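Local structure of glycosyl hydrolase, BNR repeat (Ralstonia eutropha, 3B7F) at residues Glu19-Val27 with Leu36-Trp45; Val341-Asp349 with Pro383-Ala391. The protein is of unproven activity but, as a seven-bladed beta-propeller with BNR repeats related to non-viral sialidases, is probably a glycosyl hydrolase. All coordinates share one frame; numbering follows the deposited sequence.

Contact 1 of 2, residues Glu19-Val27 with Leu36-Trp45. With EDO (1,2-ethanediol), chain P.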
# COMPACT_ATOMS: atom_id res chain seq x y z
N GLU A 19 20.56 2.24 -4.71
CA GLU A 19 20.39 3.67 -4.97
C GLU A 19 21.20 4.42 -3.96
O GLU A 19 21.64 3.86 -2.96
CB GLU A 19 18.93 4.11 -4.92
CG GLU A 19 18.11 3.56 -6.07
CD GLU A 19 16.66 4.00 -6.04
OE1 GLU A 19 16.24 4.68 -5.08
OE2 GLU A 19 15.92 3.69 -7.00
N SER A 20 21.40 5.69 -4.23
CA SER A 20 22.28 6.51 -3.43
C SER A 20 21.77 7.95 -3.36
O SER A 20 20.92 8.37 -4.16
CB SER A 20 23.65 6.46 -4.08
OG SER A 20 24.59 7.13 -3.31
N GLY A 21 22.28 8.68 -2.38
CA GLY A 21 21.91 10.07 -2.22
C GLY A 21 20.64 10.33 -1.39
O GLY A 21 20.20 9.46 -0.62
N PRO A 22 20.06 11.54 -1.52
CA PRO A 22 18.90 11.93 -0.74
C PRO A 22 17.68 11.07 -0.98
O PRO A 22 17.46 10.63 -2.11
CB PRO A 22 18.60 13.35 -1.24
CG PRO A 22 19.88 13.87 -1.68
CD PRO A 22 20.47 12.66 -2.40
N VAL A 23 16.93 10.82 0.08
CA VAL A 23 15.66 10.13 0.04
C VAL A 23 14.55 11.16 0.30
O VAL A 23 14.74 12.14 1.04
CB VAL A 23 15.61 8.97 1.07
CG1 VAL A 23 14.22 8.36 1.19
CG2 VAL A 23 16.60 7.89 0.69
N MSE A 24 13.40 10.92 -0.31
CA MSE A 24 12.24 11.73 -0.11
C MSE A 24 11.13 10.81 0.35
O MSE A 24 11.05 9.69 -0.10
CB MSE A 24 11.85 12.42 -1.41
CG MSE A 24 10.61 13.31 -1.28
SE MSE A 24 10.40 14.57 -2.75
CE MSE A 24 11.91 15.73 -2.24
N LEU A 25 10.30 11.29 1.28
CA LEU A 25 9.12 10.56 1.75
C LEU A 25 7.95 11.46 1.43
O LEU A 25 8.02 12.62 1.70
CB LEU A 25 9.18 10.25 3.25
CG LEU A 25 10.37 9.46 3.78
CD1 LEU A 25 10.25 9.39 5.29
CD2 LEU A 25 10.49 8.04 3.15
N LEU A 26 6.91 10.89 0.84
CA LEU A 26 5.71 11.57 0.39
C LEU A 26 4.65 11.14 1.37
O LEU A 26 4.27 9.97 1.36
CB LEU A 26 5.35 11.11 -1.03
CG LEU A 26 6.47 10.97 -2.06
CD1 LEU A 26 5.87 10.50 -3.43
CD2 LEU A 26 7.26 12.26 -2.19
N VAL A 27 4.16 12.09 2.20
CA VAL A 27 3.31 11.80 3.32
C VAL A 27 1.90 12.34 3.11
O VAL A 27 1.70 13.56 3.07
CB VAL A 27 3.89 12.43 4.63
CG1 VAL A 27 3.04 12.03 5.83
CG2 VAL A 27 5.36 12.06 4.83
N LEU A 36 9.16 14.89 3.14
CA LEU A 36 10.39 14.84 3.95
C LEU A 36 11.56 14.57 3.04
O LEU A 36 11.46 13.71 2.19
CB LEU A 36 10.30 13.80 5.07
CG LEU A 36 9.59 14.22 6.34
CD1 LEU A 36 9.03 13.01 7.09
CD2 LEU A 36 10.54 15.08 7.24
N ALA A 37 12.64 15.33 3.17
CA ALA A 37 13.83 15.13 2.32
C ALA A 37 15.08 14.95 3.18
O ALA A 37 15.31 15.73 4.10
CB ALA A 37 13.99 16.31 1.34
N SER A 38 15.88 13.93 2.88
CA SER A 38 17.10 13.68 3.64
C SER A 38 18.35 14.21 2.96
O SER A 38 18.33 14.58 1.79
CB SER A 38 17.32 12.19 3.86
OG SER A 38 17.87 11.53 2.72
N ASP A 39 19.42 14.25 3.76
CA ASP A 39 20.78 14.46 3.26
C ASP A 39 21.21 13.09 2.66
O ASP A 39 20.50 12.08 2.83
CB ASP A 39 21.73 14.97 4.38
CG ASP A 39 21.85 14.04 5.57
OD1 ASP A 39 21.15 13.00 5.66
OD2 ASP A 39 22.63 14.38 6.47
N PRO A 40 22.35 13.03 1.94
CA PRO A 40 22.73 11.74 1.35
C PRO A 40 22.95 10.58 2.34
O PRO A 40 22.70 9.42 2.01
CB PRO A 40 24.04 12.07 0.63
CG PRO A 40 24.01 13.57 0.46
CD PRO A 40 23.32 14.09 1.64
N ALA A 41 23.42 10.91 3.54
CA ALA A 41 23.65 9.97 4.61
C ALA A 41 22.36 9.54 5.32
O ALA A 41 22.45 8.69 6.17
CB ALA A 41 24.65 10.55 5.63
N ARG A 42 21.20 10.12 5.00
CA ARG A 42 19.91 9.81 5.63
C ARG A 42 19.93 10.00 7.13
O ARG A 42 19.30 9.20 7.87
CB ARG A 42 19.41 8.40 5.28
CG ARG A 42 19.14 8.19 3.79
CD ARG A 42 18.75 6.76 3.51
NE ARG A 42 19.89 5.87 3.68
CZ ARG A 42 19.85 4.53 3.78
NH1 ARG A 42 18.72 3.88 3.78
NH2 ARG A 42 21.00 3.85 3.92
N ARG A 43 20.64 11.04 7.60
CA ARG A 43 20.69 11.30 9.05
C ARG A 43 19.88 12.54 9.47
O ARG A 43 19.21 12.49 10.49
CB ARG A 43 22.11 11.29 9.61
CG ARG A 43 22.85 12.58 9.82
CD ARG A 43 23.82 12.38 10.98
NE ARG A 43 23.11 12.30 12.28
CZ ARG A 43 22.95 13.29 13.17
NH1 ARG A 43 23.47 14.52 12.99
NH2 ARG A 43 22.28 13.05 14.29
N THR A 44 19.93 13.62 8.70
CA THR A 44 19.11 14.81 8.97
C THR A 44 18.02 14.90 7.88
O THR A 44 18.28 14.56 6.72
CB THR A 44 19.95 16.11 9.04
OG1 THR A 44 20.56 16.34 7.77
CG2 THR A 44 21.02 16.00 10.13
N TRP A 45 16.82 15.36 8.28
CA TRP A 45 15.66 15.49 7.40
C TRP A 45 15.02 16.89 7.45
O TRP A 45 15.00 17.53 8.48
CB TRP A 45 14.60 14.45 7.75
CG TRP A 45 15.04 13.03 7.51
CD1 TRP A 45 15.84 12.29 8.31
CD2 TRP A 45 14.69 12.18 6.40
NE1 TRP A 45 16.02 11.05 7.78
CE2 TRP A 45 15.33 10.95 6.61
CE3 TRP A 45 13.91 12.34 5.26
CZ2 TRP A 45 15.22 9.88 5.72
CZ3 TRP A 45 13.80 11.28 4.37
CH2 TRP A 45 14.44 10.06 4.61
C1 EDO P . 18.78 18.27 3.51
O1 EDO P . 17.45 17.74 3.60
C2 EDO P . 19.33 18.54 4.91
O2 EDO P . 18.82 17.59 5.86
O HOH W 1 23.68 8.06 -0.26
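Val23 and Ser38 meet where the antiparallel hairpin of strands 24-29 and 32-38 runs out into loops, and the serine side chain takes over there from the backbone. Ser38 N gives a regular bond to Val23 O (2.8 Å), but the return bond from Val23 N goes to Ser38 OG, at 2.9 Å and almost straight. Chi1 of 80° sets OG between its own N and carbonyl carbon, where it can accept from Val23 N and still give its proton to Asp39 O. That carbonyl is gripped twice, since Arg42 N closes the type I turn Asp39-Arg42 onto it from the other face. Asp39 also steadies the turn: its OD1 accepts from Arg43 N through the syn lone pair. Thr44 OG1 and O2 of a bound ethanediol share a hydrogen bond (2.9 Å). Further along the hairpin, Leu25 N donates to Leu36 O (2.8 Å) and Leu36 N to Leu25 O (2.9 Å). At the open end a water accepts from Gly21 N and donates to Pro40 O. Gly21 O accepts from His351 NE2; glycine suits the place because phi 86° and psi -162° would jam a CB against the preceding carbonyl O.

The Trp45 ring carries Ser38 CB over the centre of one face, while its CH2 corner meets Val23 CG1 at 3.8 Å. Val23 CG2 rests on the aliphatic CD of Arg42, whose guanidinium forms a salt bridge with Asp349. The chemistry implies a ladder continued past the strand end by a serine hydroxyl, acceptor and donor at once, and then by water.

Contact 2 of 2, residues Val341-Asp349 with Pro383-Ala391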
# COMPACT_ATOMS: atom_id res chain seq x y z
N VAL A 341 -0.58 1.95 12.55
CA VAL A 341 0.15 2.15 11.28
C VAL A 341 -0.76 1.55 10.20
O VAL A 341 -1.04 0.36 10.23
CB VAL A 341 1.57 1.53 11.33
CG1 VAL A 341 2.34 1.65 9.95
CG2 VAL A 341 2.35 2.20 12.44
N LYS A 342 -1.27 2.39 9.31
CA LYS A 342 -2.22 1.97 8.27
C LYS A 342 -1.46 1.28 7.10
O LYS A 342 -0.22 1.29 7.07
CB LYS A 342 -3.09 3.15 7.82
CG LYS A 342 -4.21 3.60 8.78
CD LYS A 342 -4.76 4.95 8.32
CE LYS A 342 -6.26 5.18 8.55
NZ LYS A 342 -6.73 5.10 9.92
N ARG A 343 -2.23 0.68 6.18
CA ARG A 343 -1.71 -0.15 5.05
C ARG A 343 -0.65 0.45 4.19
O ARG A 343 0.24 -0.27 3.76
CB ARG A 343 -2.76 -0.38 3.98
CG ARG A 343 -3.89 -1.08 4.33
CD ARG A 343 -5.04 -0.64 3.44
NE ARG A 343 -6.17 -0.99 4.29
CZ ARG A 343 -6.97 -2.01 4.13
NH1 ARG A 343 -6.93 -2.77 3.07
NH2 ARG A 343 -7.89 -2.21 5.04
N GLN A 344 -0.85 1.72 3.81
CA GLN A 344 0.06 2.45 2.94
C GLN A 344 1.05 3.28 3.73
O GLN A 344 1.86 3.98 3.14
CB GLN A 344 -0.74 3.37 2.01
CG GLN A 344 -1.65 2.67 1.01
CD GLN A 344 -2.81 3.55 0.60
OE1 GLN A 344 -3.57 3.98 1.46
NE2 GLN A 344 -2.93 3.85 -0.71
N ALA A 345 1.00 3.18 5.05
CA ALA A 345 1.85 4.01 5.91
C ALA A 345 3.25 3.44 6.27
O ALA A 345 3.92 3.99 7.15
CB ALA A 345 1.06 4.42 7.18
N MSE A 346 3.69 2.35 5.63
CA MSE A 346 5.09 1.87 5.71
C MSE A 346 5.66 1.87 4.32
O MSE A 346 4.95 1.57 3.38
CB MSE A 346 5.29 0.45 6.21
CG MSE A 346 5.15 0.25 7.65
SE MSE A 346 6.22 -1.25 8.29
CE MSE A 346 5.31 -2.51 7.26
N THR A 347 6.96 2.19 4.22
CA THR A 347 7.67 2.17 2.95
C THR A 347 9.14 1.91 3.23
O THR A 347 9.60 1.98 4.38
CB THR A 347 7.51 3.50 2.18
OG1 THR A 347 7.96 3.37 0.83
CG2 THR A 347 8.25 4.64 2.88
N ALA A 348 9.87 1.61 2.17
CA ALA A 348 11.28 1.34 2.27
C ALA A 348 11.98 2.00 1.08
O ALA A 348 11.36 2.22 0.06
CB ALA A 348 11.54 -0.20 2.35
N ASP A 349 13.23 2.39 1.27
CA ASP A 349 14.04 2.94 0.17
C ASP A 349 14.85 1.79 -0.49
O ASP A 349 14.69 0.63 -0.11
CB ASP A 349 14.90 4.12 0.65
CG ASP A 349 15.99 3.74 1.63
OD1 ASP A 349 16.64 2.69 1.46
OD2 ASP A 349 16.21 4.52 2.58
N PRO A 383 -0.97 15.81 10.90
CA PRO A 383 -2.30 15.23 11.01
C PRO A 383 -2.25 13.74 10.76
O PRO A 383 -1.25 13.23 10.28
CB PRO A 383 -3.07 15.96 9.90
CG PRO A 383 -2.30 17.26 9.71
CD PRO A 383 -0.91 16.78 9.79
N HIS A 384 -3.33 13.05 11.11
CA HIS A 384 -3.53 11.60 10.91
C HIS A 384 -2.94 11.11 9.57
O HIS A 384 -3.44 11.47 8.52
CB HIS A 384 -5.05 11.38 11.00
CG HIS A 384 -5.52 9.96 10.83
ND1 HIS A 384 -6.15 9.27 11.85
CD2 HIS A 384 -5.51 9.13 9.76
CE1 HIS A 384 -6.47 8.06 11.41
NE2 HIS A 384 -6.09 7.95 10.15
N ILE A 385 -1.92 10.25 9.62
CA ILE A 385 -1.23 9.75 8.42
C ILE A 385 -1.88 8.49 7.79
O ILE A 385 -2.05 7.44 8.45
CB ILE A 385 0.29 9.49 8.71
CG1 ILE A 385 1.00 10.78 9.18
CG2 ILE A 385 0.99 8.92 7.48
CD1 ILE A 385 2.39 10.56 9.98
N TYR A 386 -2.24 8.63 6.52
CA TYR A 386 -2.80 7.56 5.67
C TYR A 386 -1.70 6.79 4.91
O TYR A 386 -1.72 5.57 4.90
CB TYR A 386 -3.82 8.09 4.64
CG TYR A 386 -5.17 8.50 5.19
CD1 TYR A 386 -5.98 7.57 5.82
CD2 TYR A 386 -5.66 9.77 5.04
CE1 TYR A 386 -7.23 7.92 6.34
CE2 TYR A 386 -6.94 10.13 5.55
CZ TYR A 386 -7.70 9.20 6.21
OH TYR A 386 -8.96 9.48 6.72
N ALA A 387 -0.72 7.51 4.35
CA ALA A 387 0.31 6.90 3.53
C ALA A 387 1.66 7.58 3.63
O ALA A 387 1.74 8.79 3.80
CB ALA A 387 -0.14 6.91 2.06
N VAL A 388 2.72 6.77 3.48
CA VAL A 388 4.10 7.23 3.47
C VAL A 388 4.71 6.41 2.35
O VAL A 388 4.53 5.21 2.33
CB VAL A 388 4.85 7.01 4.79
CG1 VAL A 388 6.27 7.54 4.67
CG2 VAL A 388 4.10 7.68 5.96
N GLN A 389 5.37 7.09 1.42
CA GLN A 389 5.95 6.50 0.25
C GLN A 389 7.34 7.08 -0.03
O GLN A 389 7.53 8.28 -0.02
CB GLN A 389 5.01 6.81 -0.90
CG GLN A 389 5.36 6.23 -2.22
CD GLN A 389 5.17 4.73 -2.32
OE1 GLN A 389 4.10 4.21 -2.03
NE2 GLN A 389 6.20 4.04 -2.80
N SER A 390 8.31 6.21 -0.29
CA SER A 390 9.64 6.67 -0.69
C SER A 390 9.64 7.19 -2.14
O SER A 390 8.79 6.82 -2.96
CB SER A 390 10.69 5.57 -0.52
OG SER A 390 10.34 4.41 -1.24
N ALA A 391 10.59 8.10 -2.42
CA ALA A 391 10.73 8.75 -3.71
C ALA A 391 12.16 9.23 -3.88
O ALA A 391 12.88 9.44 -2.89
CB ALA A 391 9.73 9.91 -3.86
O HOH W 2 -0.81 5.29 9.69
O HOH W 3 -3.44 3.48 4.28
O HOH W 4 3.69 2.86 1.50
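The innermost strands of two neighbouring propeller blades, 346-348 and 385-391, run side by side here, parallel to within 5°. Val388 N donates to Gln344 O (2.9 Å) in a nearly straight bond, reaching it 32° out of the carbonyl plane. The CB atoms of Gln344 and Ala387 touch at 3.6 Å, a closeness that the small alanine permits. Thr347 OG1, placed anti to its backbone N (chi1 -167°), accepts from Ser390 N at 3.1 Å; its methyl CG2 packs on Val388 CG1. Ser390 in turn sends OG to Ala348 O (2.7 Å), from above the carbonyl plane.

In a beta-propeller such strands line the central axis, each in the sheet of its own blade, and short polar side chains and waters can bridge them. One water accepts from Lys342 N and donates to Ile385 O; another accepts from Gln344 N and donates to Gln344 OE1 and Tyr386 O, while NE2 of the same amide donates to Phe118 O. Tyr386 and Ala387 form a classic beta bulge opposite Ala28. At the far end the Lys342 chain lies alongside Tyr386, CE 3.6 Å from CD1, and bends so that NZ donates to His384 NE2 (2.9 Å), close to the imidazole plane.

Strands 24-29 and 385-391 are neighbours in one sheet, so contacts 1 and 2 hold the same blade: Leu26 N probably bonds to Gln389 O and Met24 O to Ala391 N. Contact 1 lies within that blade, its centre about 20 Å from the centre of the chain, and is stitched by antiparallel backbone bonds that give way to an exposed turn. Contact 2, its centre about 8 Å from the centre of the chain, joins the blade to the preceding one and relies more on side-chain hydroxyls and bridging waters. The salt bridge between Arg42 and Asp349 ties the two together as well, linking the Asp39-Arg42 turn to the loop that follows the inner strand of the preceding blade.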